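Metalloregulator ScaR (Streptococcus gordonii, PDB 3HRS) probably acts as a dimeric, manganese-responsive repressor of the DtxR/MntR family that binds DNA and controls transcription when transition metal ions occupy it. Local coordinates at residues A[92-97]-A[159-164]; A[74-79]-A[135-140]; A[2-7]-A[45-50]. All coordinates share one frame; numbering follows the deposited sequence.

Interaction 1 (A[92-97]-A[159-164]); sequences EIHEEA and DNFDLL. With SO4 (sulfate ion), chain D; SO4 (sulfate ion), chain C.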
loop_
_atom_site.group_PDB
_atom_site.type_symbol
_atom_site.label_atom_id
_atom_site.label_comp_id
_atom_site.label_asym_id
_atom_site.label_seq_id
_atom_site.Cartn_x
_atom_site.Cartn_y
_atom_site.Cartn_z
ATOM N N GLU A 92 8.490 -13.048 -1.238
ATOM C CA GLU A 92 8.208 -11.674 -0.859
ATOM C C GLU A 92 6.699 -11.437 -0.839
ATOM O O GLU A 92 6.151 -10.861 0.109
ATOM C CB GLU A 92 8.915 -10.702 -1.812
ATOM C CG GLU A 92 10.438 -10.718 -1.661
ATOM C CD GLU A 92 11.181 -10.076 -2.823
ATOM O OE1 GLU A 92 12.361 -9.705 -2.637
ATOM O OE2 GLU A 92 10.603 -9.948 -3.921
ATOM N N ILE A 93 6.026 -11.890 -1.883
ATOM C CA ILE A 93 4.590 -11.682 -1.989
ATOM C C ILE A 93 3.857 -12.355 -0.845
ATOM O O ILE A 93 2.950 -11.782 -0.257
ATOM C CB ILE A 93 4.050 -12.187 -3.318
ATOM C CG1 ILE A 93 4.390 -11.170 -4.407
ATOM C CG2 ILE A 93 2.563 -12.362 -3.234
ATOM C CD1 ILE A 93 3.979 -11.592 -5.791
ATOM N N HIS A 94 4.282 -13.564 -0.520
ATOM C CA HIS A 94 3.758 -14.293 0.629
ATOM C C HIS A 94 3.934 -13.563 1.965
ATOM O O HIS A 94 3.134 -13.722 2.877
ATOM C CB HIS A 94 4.438 -15.654 0.718
ATOM C CG HIS A 94 4.055 -16.432 1.933
ATOM N ND1 HIS A 94 2.771 -16.887 2.146
ATOM C CD2 HIS A 94 4.781 -16.831 3.004
ATOM C CE1 HIS A 94 2.722 -17.534 3.296
ATOM N NE2 HIS A 94 3.927 -17.512 3.839
ATOM N N GLU A 95 4.990 -12.775 2.090
ATOM C CA GLU A 95 5.266 -12.087 3.343
ATOM C C GLU A 95 4.537 -10.753 3.438
ATOM O O GLU A 95 4.317 -10.253 4.534
ATOM C CB GLU A 95 6.776 -11.868 3.519
ATOM C CG GLU A 95 7.563 -13.153 3.798
ATOM C CD GLU A 95 9.030 -13.076 3.368
ATOM O OE1 GLU A 95 9.425 -12.062 2.751
ATOM O OE2 GLU A 95 9.782 -14.041 3.642
ATOM N N GLU A 96 4.155 -10.184 2.297
ATOM C CA GLU A 96 3.677 -8.800 2.270
ATOM C C GLU A 96 2.268 -8.574 1.731
ATOM O O GLU A 96 1.522 -7.747 2.266
ATOM C CB GLU A 96 4.661 -7.919 1.503
ATOM C CG GLU A 96 5.999 -7.780 2.185
ATOM C CD GLU A 96 6.974 -6.949 1.386
ATOM O OE1 GLU A 96 6.698 -5.752 1.189
ATOM O OE2 GLU A 96 8.014 -7.499 0.957
ATOM N N ALA A 97 1.907 -9.301 0.677
ATOM C CA ALA A 97 0.639 -9.071 -0.017
ATOM C C ALA A 97 -0.571 -8.943 0.912
ATOM O O ALA A 97 -1.427 -8.076 0.717
ATOM C CB ALA A 97 0.391 -10.160 -1.052
ATOM N N ASP A 159 -3.386 -19.596 -6.139
ATOM C CA ASP A 159 -2.395 -18.694 -5.564
ATOM C C ASP A 159 -1.559 -19.296 -4.424
ATOM O O ASP A 159 -0.440 -18.866 -4.187
ATOM C CB ASP A 159 -3.083 -17.412 -5.091
ATOM C CG ASP A 159 -2.410 -16.185 -5.629
ATOM O OD1 ASP A 159 -1.227 -16.304 -6.007
ATOM O OD2 ASP A 159 -3.054 -15.120 -5.706
ATOM N N ASN A 160 -2.121 -20.271 -3.717
ATOM C CA ASN A 160 -1.460 -20.985 -2.617
ATOM C C ASN A 160 0.108 -21.031 -2.583
ATOM O O ASN A 160 0.772 -21.613 -3.466
ATOM C CB ASN A 160 -2.053 -22.397 -2.548
ATOM C CG ASN A 160 -1.639 -23.145 -1.308
ATOM O OD1 ASN A 160 -1.260 -22.543 -0.300
ATOM N ND2 ASN A 160 -1.710 -24.473 -1.369
ATOM N N PHE A 161 0.685 -20.452 -1.532
ATOM C CA PHE A 161 2.136 -20.322 -1.417
ATOM C C PHE A 161 2.861 -21.665 -1.386
ATOM O O PHE A 161 4.029 -21.778 -1.810
ATOM C CB PHE A 161 2.518 -19.498 -0.174
ATOM C CG PHE A 161 3.994 -19.515 0.128
ATOM C CD1 PHE A 161 4.909 -19.055 -0.801
ATOM C CD2 PHE A 161 4.464 -20.009 1.332
ATOM C CE1 PHE A 161 6.270 -19.087 -0.534
ATOM C CE2 PHE A 161 5.816 -20.040 1.603
ATOM C CZ PHE A 161 6.723 -19.579 0.667
ATOM N N ASP A 162 2.185 -22.676 -0.857
ATOM C CA ASP A 162 2.803 -23.984 -0.787
ATOM C C ASP A 162 2.724 -24.626 -2.160
ATOM O O ASP A 162 3.670 -25.266 -2.620
ATOM C CB ASP A 162 2.144 -24.845 0.289
ATOM C CG ASP A 162 2.730 -24.596 1.672
ATOM O OD1 ASP A 162 2.182 -25.141 2.657
ATOM O OD2 ASP A 162 3.740 -23.856 1.769
ATOM N N LEU A 163 1.603 -24.417 -2.832
ATOM C CA LEU A 163 1.443 -24.932 -4.177
ATOM C C LEU A 163 2.460 -24.286 -5.096
ATOM O O LEU A 163 3.134 -24.989 -5.845
ATOM C CB LEU A 163 0.033 -24.672 -4.690
ATOM C CG LEU A 163 -0.255 -25.143 -6.105
ATOM C CD1 LEU A 163 -0.096 -26.630 -6.157
ATOM C CD2 LEU A 163 -1.665 -24.742 -6.529
ATOM N N LEU A 164 2.582 -22.957 -5.039
ATOM C CA LEU A 164 3.530 -22.283 -5.911
ATOM C C LEU A 164 4.915 -22.869 -5.695
ATOM O O LEU A 164 5.608 -23.228 -6.657
ATOM C CB LEU A 164 3.541 -20.774 -5.680
ATOM C CG LEU A 164 2.670 -19.858 -6.557
ATOM C CD1 LEU A 164 1.530 -20.568 -7.245
ATOM C CD2 LEU A 164 2.103 -18.743 -5.721
HETATM S S SO4 D . -1.112 -18.268 1.104
HETATM O O1 SO4 D . -1.080 -17.360 2.248
HETATM O O2 SO4 D . 0.017 -17.941 0.237
HETATM O O3 SO4 D . -1.041 -19.649 1.584
HETATM O O4 SO4 D . -2.352 -18.083 0.350
HETATM S S SO4 C . -6.899 -18.646 -6.671
HETATM O O1 SO4 C . -6.574 -19.060 -8.043
HETATM O O2 SO4 C . -8.328 -18.862 -6.467
HETATM O O3 SO4 C . -6.157 -19.441 -5.681
HETATM O O4 SO4 C . -6.581 -17.218 -6.502
#
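Oxygen O2 of a sulfate ion, probably from the crystallisation liquor, sits where His94 and Phe161 meet. The backbone Phe161 N donates a weak hydrogen bond to sulfate O2 (3.1 Å), while His94 ND1 lies 3.5 Å from the same O2, which approaches near the plane of the imidazole at its edge. The two rings lie flat on each other, their centroids 3.9 Å apart and their planes only 11° from parallel. The overlap is offset: Phe161 CD2 lies over the centre of the imidazole, whereas His94 CG falls toward the rim of the phenyl ring. His94 CB adds a CH-pi contact, 4.0 Å from the centroid of the Phe161 ring. Both first torsions turn CG away from the backbone N (chi1 175° in His94, 171° in Phe161), which carries the rings out from helix 90-101 and helix 161-168 to face one another. A planar, polar imidazole suits this surface position, as it can stack on phenylalanine through one face while its edge lies beside an anion.

Asn160 is the N-cap of helix 161-168; its OD1 takes a weak capping bond from Asp162 N, at 3.5 Å. Just before it, Asp159 N gives a straight 2.8 Å hydrogen bond to O3 of a second sulfate. The carboxylate of Asp159, a zinc ligand in a structure of this protein, is bonded here through OD2 to His75 and also touches Glu79, another ligand of that site.

The contact thus joins the metal-binding and dimerisation region to the FeoA-like region by stacking dispersion rather than by a direct hydrogen bond. The nearby sulfate might favour protonation of His94, while the positive N-terminal end of helix 161-168 would oppose it.

Interaction 2 (A[74-79]-A[135-140]); sequences KHRLIE and LVEKHK. With SO4 (sulfate ion), chain C.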
loop_
_atom_site.group_PDB
_atom_site.type_symbol
_atom_site.label_atom_id
_atom_site.label_comp_id
_atom_site.label_asym_id
_atom_site.label_seq_id
_atom_site.Cartn_x
_atom_site.Cartn_y
_atom_site.Cartn_z
ATOM N N LYS A 74 -8.927 -6.664 -5.769
ATOM C CA LYS A 74 -7.923 -6.092 -4.878
ATOM C C LYS A 74 -6.688 -6.975 -4.872
ATOM O O LYS A 74 -5.573 -6.529 -5.197
ATOM C CB LYS A 74 -8.496 -5.953 -3.474
ATOM C CG LYS A 74 -7.816 -4.906 -2.626
ATOM C CD LYS A 74 -7.983 -5.184 -1.136
ATOM C CE LYS A 74 -9.215 -4.483 -0.546
ATOM N NZ LYS A 74 -10.398 -5.349 -0.417
ATOM N N HIS A 75 -6.913 -8.247 -4.558
ATOM C CA HIS A 75 -5.866 -9.249 -4.452
ATOM C C HIS A 75 -5.068 -9.506 -5.742
ATOM O O HIS A 75 -3.838 -9.582 -5.710
ATOM C CB HIS A 75 -6.500 -10.540 -4.027
ATOM C CG HIS A 75 -5.561 -11.693 -4.040
ATOM N ND1 HIS A 75 -4.606 -11.875 -3.067
ATOM C CD2 HIS A 75 -5.436 -12.732 -4.900
ATOM C CE1 HIS A 75 -3.942 -12.986 -3.317
ATOM N NE2 HIS A 75 -4.422 -13.524 -4.425
ATOM N N ARG A 76 -5.766 -9.653 -6.870
ATOM C CA ARG A 76 -5.066 -9.837 -8.130
ATOM C C ARG A 76 -4.418 -8.551 -8.682
ATOM O O ARG A 76 -3.365 -8.612 -9.284
ATOM C CB ARG A 76 -5.937 -10.546 -9.178
ATOM C CG ARG A 76 -6.173 -11.994 -8.807
ATOM C CD ARG A 76 -7.413 -12.640 -9.443
ATOM N NE ARG A 76 -7.560 -13.998 -8.919
ATOM C CZ ARG A 76 -8.428 -14.903 -9.367
ATOM N NH1 ARG A 76 -9.251 -14.620 -10.372
ATOM N NH2 ARG A 76 -8.466 -16.104 -8.803
ATOM N N LEU A 77 -5.019 -7.383 -8.504
ATOM C CA LEU A 77 -4.315 -6.202 -8.986
ATOM C C LEU A 77 -3.055 -5.902 -8.132
ATOM O O LEU A 77 -2.015 -5.562 -8.665
ATOM C CB LEU A 77 -5.230 -4.995 -9.108
ATOM C CG LEU A 77 -6.327 -5.018 -10.173
ATOM C CD1 LEU A 77 -7.418 -3.961 -9.886
ATOM C CD2 LEU A 77 -5.732 -4.758 -11.487
ATOM N N ILE A 78 -3.139 -6.077 -6.820
ATOM C CA ILE A 78 -1.954 -5.954 -5.980
ATOM C C ILE A 78 -0.926 -7.001 -6.422
ATOM O O ILE A 78 0.272 -6.737 -6.496
ATOM C CB ILE A 78 -2.271 -6.143 -4.475
ATOM C CG1 ILE A 78 -3.220 -5.049 -3.955
ATOM C CG2 ILE A 78 -1.030 -6.070 -3.665
ATOM C CD1 ILE A 78 -2.821 -3.674 -4.394
ATOM N N GLU A 79 -1.388 -8.203 -6.720
ATOM C CA GLU A 79 -0.456 -9.228 -7.164
ATOM C C GLU A 79 0.275 -8.709 -8.390
ATOM O O GLU A 79 1.491 -8.609 -8.365
ATOM C CB GLU A 79 -1.169 -10.533 -7.477
ATOM C CG GLU A 79 -0.270 -11.588 -8.075
ATOM C CD GLU A 79 0.284 -12.523 -7.034
ATOM O OE1 GLU A 79 1.167 -13.345 -7.390
ATOM O OE2 GLU A 79 -0.179 -12.440 -5.867
ATOM N N LEU A 135 -16.866 -11.963 -10.934
ATOM C CA LEU A 135 -15.822 -12.937 -11.192
ATOM C C LEU A 135 -16.336 -14.079 -12.067
ATOM O O LEU A 135 -17.258 -14.818 -11.679
ATOM C CB LEU A 135 -15.232 -13.478 -9.886
ATOM C CG LEU A 135 -14.035 -14.416 -10.111
ATOM C CD1 LEU A 135 -13.325 -13.967 -11.365
ATOM C CD2 LEU A 135 -13.088 -14.464 -8.891
ATOM N N VAL A 136 -15.722 -14.207 -13.243
ATOM C CA VAL A 136 -15.996 -15.297 -14.170
ATOM C C VAL A 136 -14.660 -15.744 -14.722
ATOM O O VAL A 136 -14.130 -15.134 -15.657
ATOM C CB VAL A 136 -16.873 -14.827 -15.348
ATOM C CG1 VAL A 136 -16.942 -15.888 -16.442
ATOM C CG2 VAL A 136 -18.243 -14.468 -14.875
ATOM N N GLU A 137 -14.110 -16.805 -14.149
ATOM C CA GLU A 137 -12.764 -17.230 -14.516
ATOM C C GLU A 137 -12.589 -17.595 -15.987
ATOM O O GLU A 137 -13.393 -18.307 -16.540
ATOM C CB GLU A 137 -12.285 -18.363 -13.612
ATOM C CG GLU A 137 -12.391 -18.004 -12.134
ATOM C CD GLU A 137 -11.136 -17.371 -11.552
ATOM O OE1 GLU A 137 -11.049 -17.297 -10.307
ATOM O OE2 GLU A 137 -10.238 -16.955 -12.312
ATOM N N LYS A 138 -11.531 -17.083 -16.614
ATOM C CA LYS A 138 -11.239 -17.435 -17.999
ATOM C C LYS A 138 -10.946 -18.915 -18.060
ATOM O O LYS A 138 -11.357 -19.585 -18.998
ATOM C CB LYS A 138 -10.040 -16.649 -18.516
ATOM C CG LYS A 138 -9.681 -16.801 -20.005
ATOM C CD LYS A 138 -8.362 -16.031 -20.304
ATOM C CE LYS A 138 -7.713 -16.400 -21.653
ATOM N NZ LYS A 138 -6.243 -16.038 -21.755
ATOM N N HIS A 139 -10.250 -19.422 -17.047
ATOM C CA HIS A 139 -9.795 -20.810 -17.054
ATOM C C HIS A 139 -10.425 -21.683 -15.986
ATOM O O HIS A 139 -10.000 -21.656 -14.819
ATOM C CB HIS A 139 -8.278 -20.896 -16.905
ATOM C CG HIS A 139 -7.543 -20.145 -17.954
ATOM N ND1 HIS A 139 -8.043 -19.981 -19.225
ATOM C CD2 HIS A 139 -6.348 -19.511 -17.926
ATOM C CE1 HIS A 139 -7.187 -19.270 -19.940
ATOM N NE2 HIS A 139 -6.147 -18.979 -19.177
ATOM N N LYS A 140 -11.390 -22.502 -16.401
ATOM C CA LYS A 140 -12.054 -23.398 -15.478
ATOM C C LYS A 140 -11.563 -24.847 -15.529
ATOM O O LYS A 140 -11.634 -25.551 -14.525
ATOM C CB LYS A 140 -13.566 -23.308 -15.657
ATOM C CG LYS A 140 -14.192 -22.325 -14.692
ATOM C CD LYS A 140 -15.643 -22.044 -15.025
ATOM C CE LYS A 140 -15.761 -20.951 -16.070
ATOM N NZ LYS A 140 -17.191 -20.626 -16.328
HETATM S S SO4 C . -6.899 -18.646 -6.671
HETATM O O1 SO4 C . -6.574 -19.060 -8.043
HETATM O O2 SO4 C . -8.328 -18.862 -6.467
HETATM O O3 SO4 C . -6.157 -19.441 -5.681
HETATM O O4 SO4 C . -6.581 -17.218 -6.502
#
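Two differently shaped chains bring Arg76 and Glu137 together. Arg76 holds CG beside its backbone N and then runs extended from CG to NE, so that its guanidinium reaches well beyond helix 62-84. Glu137 instead bends at its second torsion (chi2 -91°), which swings the carboxylate toward that guanidinium. Length matters here, since the nearest CA atoms of the two segments, those of Arg76 and Leu135, are 11.6 Å apart.

Arg76 NH2 donates to Glu137 OE1 at 3.2 Å, in the guanidinium plane and onto the syn lone pair of that oxygen. OE1 also takes a weak bond from Arg76 NH1, and NH1 lies 3.2 Å from Glu137 OE2, although the place of OE2 is less certain. Because the guanidinium and carboxylate planes are 55° apart, this salt bridge is two-pronged but twisted, not coplanar. NH1 finds a further acceptor in the carbonyl oxygen of Thr127. Leu135 supplies the nonpolar neighbour, its CD2 4.1 Å from Arg76 NH1.

On another part of its edge the guanidinium serves an anion: Arg76 NH2 donates a nearly straight bond (168°) to O4 of a sulfate ion, 3.2 Å away. His158 and Asp159 N bind the same ion. Several acceptors around NH1 and NH2 should fix the rotation of the buried guanidinium, a task for which its five N-H groups suit arginine.

The arrangement borders the zinc site seen in this protein: Arg76 packs on Cys122, and Glu79, one turn further along the same helix, is a ligand, though this chain binds no metal here. An anion held by an arginine next to a metal site recalls the anion-binding ancillary site of DtxR.

Interaction 3 (A[2-7]-A[45-50]); sequences PNKEDY and LAEELL. With SO4 (sulfate ion), chain E.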
loop_
_atom_site.group_PDB
_atom_site.type_symbol
_atom_site.label_atom_id
_atom_site.label_comp_id
_atom_site.label_asym_id
_atom_site.label_seq_id
_atom_site.Cartn_x
_atom_site.Cartn_y
_atom_site.Cartn_z
ATOM N N PRO A 2 -9.082 -13.219 10.842
ATOM C CA PRO A 2 -10.008 -13.489 9.731
ATOM C C PRO A 2 -11.265 -12.607 9.769
ATOM O O PRO A 2 -12.119 -12.753 10.649
ATOM C CB PRO A 2 -10.400 -14.958 9.943
ATOM C CG PRO A 2 -9.362 -15.521 10.826
ATOM C CD PRO A 2 -8.930 -14.396 11.713
ATOM N N ASN A 3 -11.355 -11.691 8.809
ATOM C CA ASN A 3 -12.524 -10.849 8.633
ATOM C C ASN A 3 -13.529 -11.536 7.723
ATOM O O ASN A 3 -13.242 -12.587 7.145
ATOM C CB ASN A 3 -12.122 -9.504 8.033
ATOM C CG ASN A 3 -11.134 -9.644 6.883
ATOM O OD1 ASN A 3 -11.211 -10.586 6.093
ATOM N ND2 ASN A 3 -10.194 -8.703 6.788
ATOM N N LYS A 4 -14.708 -10.939 7.584
ATOM C CA LYS A 4 -15.766 -11.573 6.804
ATOM C C LYS A 4 -15.352 -11.759 5.346
ATOM O O LYS A 4 -15.874 -12.624 4.647
ATOM C CB LYS A 4 -17.116 -10.830 6.932
ATOM C CG LYS A 4 -17.222 -9.457 6.266
ATOM C CD LYS A 4 -18.628 -8.912 6.497
ATOM C CE LYS A 4 -18.688 -7.379 6.502
ATOM N NZ LYS A 4 -18.703 -6.769 5.135
ATOM N N GLU A 5 -14.403 -10.956 4.890
ATOM C CA GLU A 5 -13.974 -11.074 3.511
ATOM C C GLU A 5 -13.214 -12.384 3.317
ATOM O O GLU A 5 -13.309 -13.013 2.263
ATOM C CB GLU A 5 -13.154 -9.854 3.087
ATOM C CG GLU A 5 -13.956 -8.548 3.085
ATOM C CD GLU A 5 -13.098 -7.310 2.838
ATOM O OE1 GLU A 5 -12.412 -7.238 1.788
ATOM O OE2 GLU A 5 -13.123 -6.402 3.699
ATOM N N ASP A 6 -12.492 -12.817 4.349
ATOM C CA ASP A 6 -11.707 -14.050 4.265
ATOM C C ASP A 6 -12.617 -15.251 4.317
ATOM O O ASP A 6 -12.288 -16.317 3.823
ATOM C CB ASP A 6 -10.711 -14.150 5.412
ATOM C CG ASP A 6 -9.691 -13.056 5.386
ATOM O OD1 ASP A 6 -9.270 -12.636 6.482
ATOM O OD2 ASP A 6 -9.314 -12.616 4.276
ATOM N N TYR A 7 -13.766 -15.080 4.940
ATOM C CA TYR A 7 -14.727 -16.157 4.987
ATOM C C TYR A 7 -15.408 -16.307 3.630
ATOM O O TYR A 7 -15.526 -17.411 3.111
ATOM C CB TYR A 7 -15.754 -15.890 6.085
ATOM C CG TYR A 7 -15.348 -16.375 7.454
ATOM C CD1 TYR A 7 -14.678 -15.547 8.335
ATOM C CD2 TYR A 7 -15.660 -17.657 7.872
ATOM C CE1 TYR A 7 -14.317 -15.992 9.596
ATOM C CE2 TYR A 7 -15.307 -18.109 9.122
ATOM C CZ TYR A 7 -14.633 -17.277 9.982
ATOM O OH TYR A 7 -14.283 -17.735 11.234
ATOM N N LEU A 45 -25.055 -14.080 7.220
ATOM C CA LEU A 45 -26.492 -14.123 6.926
ATOM C C LEU A 45 -27.112 -12.738 7.070
ATOM O O LEU A 45 -27.818 -12.274 6.184
ATOM C CB LEU A 45 -27.226 -15.083 7.845
ATOM C CG LEU A 45 -27.363 -16.544 7.471
ATOM C CD1 LEU A 45 -27.400 -16.694 5.964
ATOM C CD2 LEU A 45 -26.214 -17.308 8.062
ATOM N N ALA A 46 -26.850 -12.083 8.197
ATOM C CA ALA A 46 -27.500 -10.812 8.491
ATOM C C ALA A 46 -27.165 -9.751 7.460
ATOM O O ALA A 46 -27.992 -8.890 7.171
ATOM C CB ALA A 46 -27.129 -10.330 9.873
ATOM N N GLU A 47 -25.951 -9.804 6.907
ATOM C CA GLU A 47 -25.564 -8.828 5.890
ATOM C C GLU A 47 -26.069 -9.233 4.503
ATOM O O GLU A 47 -25.768 -8.601 3.491
ATOM C CB GLU A 47 -24.067 -8.604 5.892
ATOM C CG GLU A 47 -23.597 -7.675 6.995
ATOM C CD GLU A 47 -22.217 -7.110 6.719
ATOM O OE1 GLU A 47 -21.384 -7.102 7.657
ATOM O OE2 GLU A 47 -21.960 -6.683 5.566
ATOM N N GLU A 48 -26.868 -10.287 4.471
ATOM C CA GLU A 48 -27.470 -10.731 3.230
ATOM C C GLU A 48 -26.407 -10.991 2.148
ATOM O O GLU A 48 -26.673 -10.828 0.959
ATOM C CB GLU A 48 -28.529 -9.725 2.786
ATOM C CG GLU A 48 -29.522 -9.436 3.892
ATOM C CD GLU A 48 -30.548 -8.368 3.520
ATOM O OE1 GLU A 48 -30.214 -7.484 2.686
ATOM O OE2 GLU A 48 -31.686 -8.411 4.066
ATOM N N LEU A 49 -25.214 -11.408 2.577
ATOM C CA LEU A 49 -24.170 -11.904 1.669
ATOM C C LEU A 49 -24.442 -13.345 1.212
ATOM O O LEU A 49 -24.148 -13.704 0.079
ATOM C CB LEU A 49 -22.801 -11.839 2.343
ATOM C CG LEU A 49 -21.967 -10.591 2.093
ATOM C CD1 LEU A 49 -22.798 -9.464 1.514
ATOM C CD2 LEU A 49 -21.244 -10.165 3.374
ATOM N N LEU A 50 -24.992 -14.171 2.097
ATOM C CA LEU A 50 -25.440 -15.498 1.693
ATOM C C LEU A 50 -26.758 -15.876 2.359
ATOM O O LEU A 50 -27.171 -15.229 3.322
ATOM C CB LEU A 50 -24.350 -16.541 1.958
ATOM C CG LEU A 50 -23.422 -16.228 3.125
ATOM C CD1 LEU A 50 -24.225 -16.252 4.372
ATOM C CD2 LEU A 50 -22.265 -17.221 3.217
HETATM S S SO4 E . -14.662 -6.984 9.180
HETATM O O1 SO4 E . -13.374 -6.942 8.486
HETATM O O2 SO4 E . -15.003 -8.349 9.585
HETATM O O3 SO4 E . -14.584 -6.152 10.378
HETATM O O4 SO4 E . -15.688 -6.452 8.285
#
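Lys4 reaches across to Glu47 and Leu49 with different parts of its chain. Its ammonium forms a salt bridge with Glu47, NZ to OE2 at 3.3 Å, a weak hydrogen bond by geometry, while the aliphatic CD lies 4.3 Å from Leu49 CD2. Lysine suits such a place because its methylenes can cover a buried leucine while its charge meets a carboxylate. The two long side chains cross at about a right angle, and a bend at the last torsion of Lys4 (chi4 80°) turns NZ toward the acid.

Behind them, both ends of the contact are set by helix termini. Asn3 is the N-cap of helix 4-13, and its N donates to Asp6 OD1 at 3.3 Å, coming from above the carboxylate plane. Opposite, Glu47 is the first residue to leave helix 34-46, which closes in a Schellman motif with Glu48, at positive phi, as its C-prime residue. Met40 of that helix also touches Lys4.

Together these elements belong to the winged helix-turn-helix of the DtxR family, in which helix 34-46 is probably the recognition helix and strand 50-53 opens the wing.

Interaction 3 closes first along the chain and lies wholly within the N-terminal DNA-binding region. Interactions 1 and 2 follow, their segments alternating in sequence, with centres 15 Å apart; the centre of interaction 3 lies about 24 Å from the first and 20 Å from the second. Helix 62-84 connects the regions: its Lys74 makes a long, weak ion pair with Glu5, while His75 meets Asp159 and Glu79 packs against Ile93. Helix 90-101 follows it. One sulfate is common to interactions 1 and 2, bound by Asp159 N and Arg76. The zinc ligands Glu79 and Asp159 therefore come together across these two contacts, and helix 62-84 spans from them to the DNA-binding region, a possible route for coupling the two.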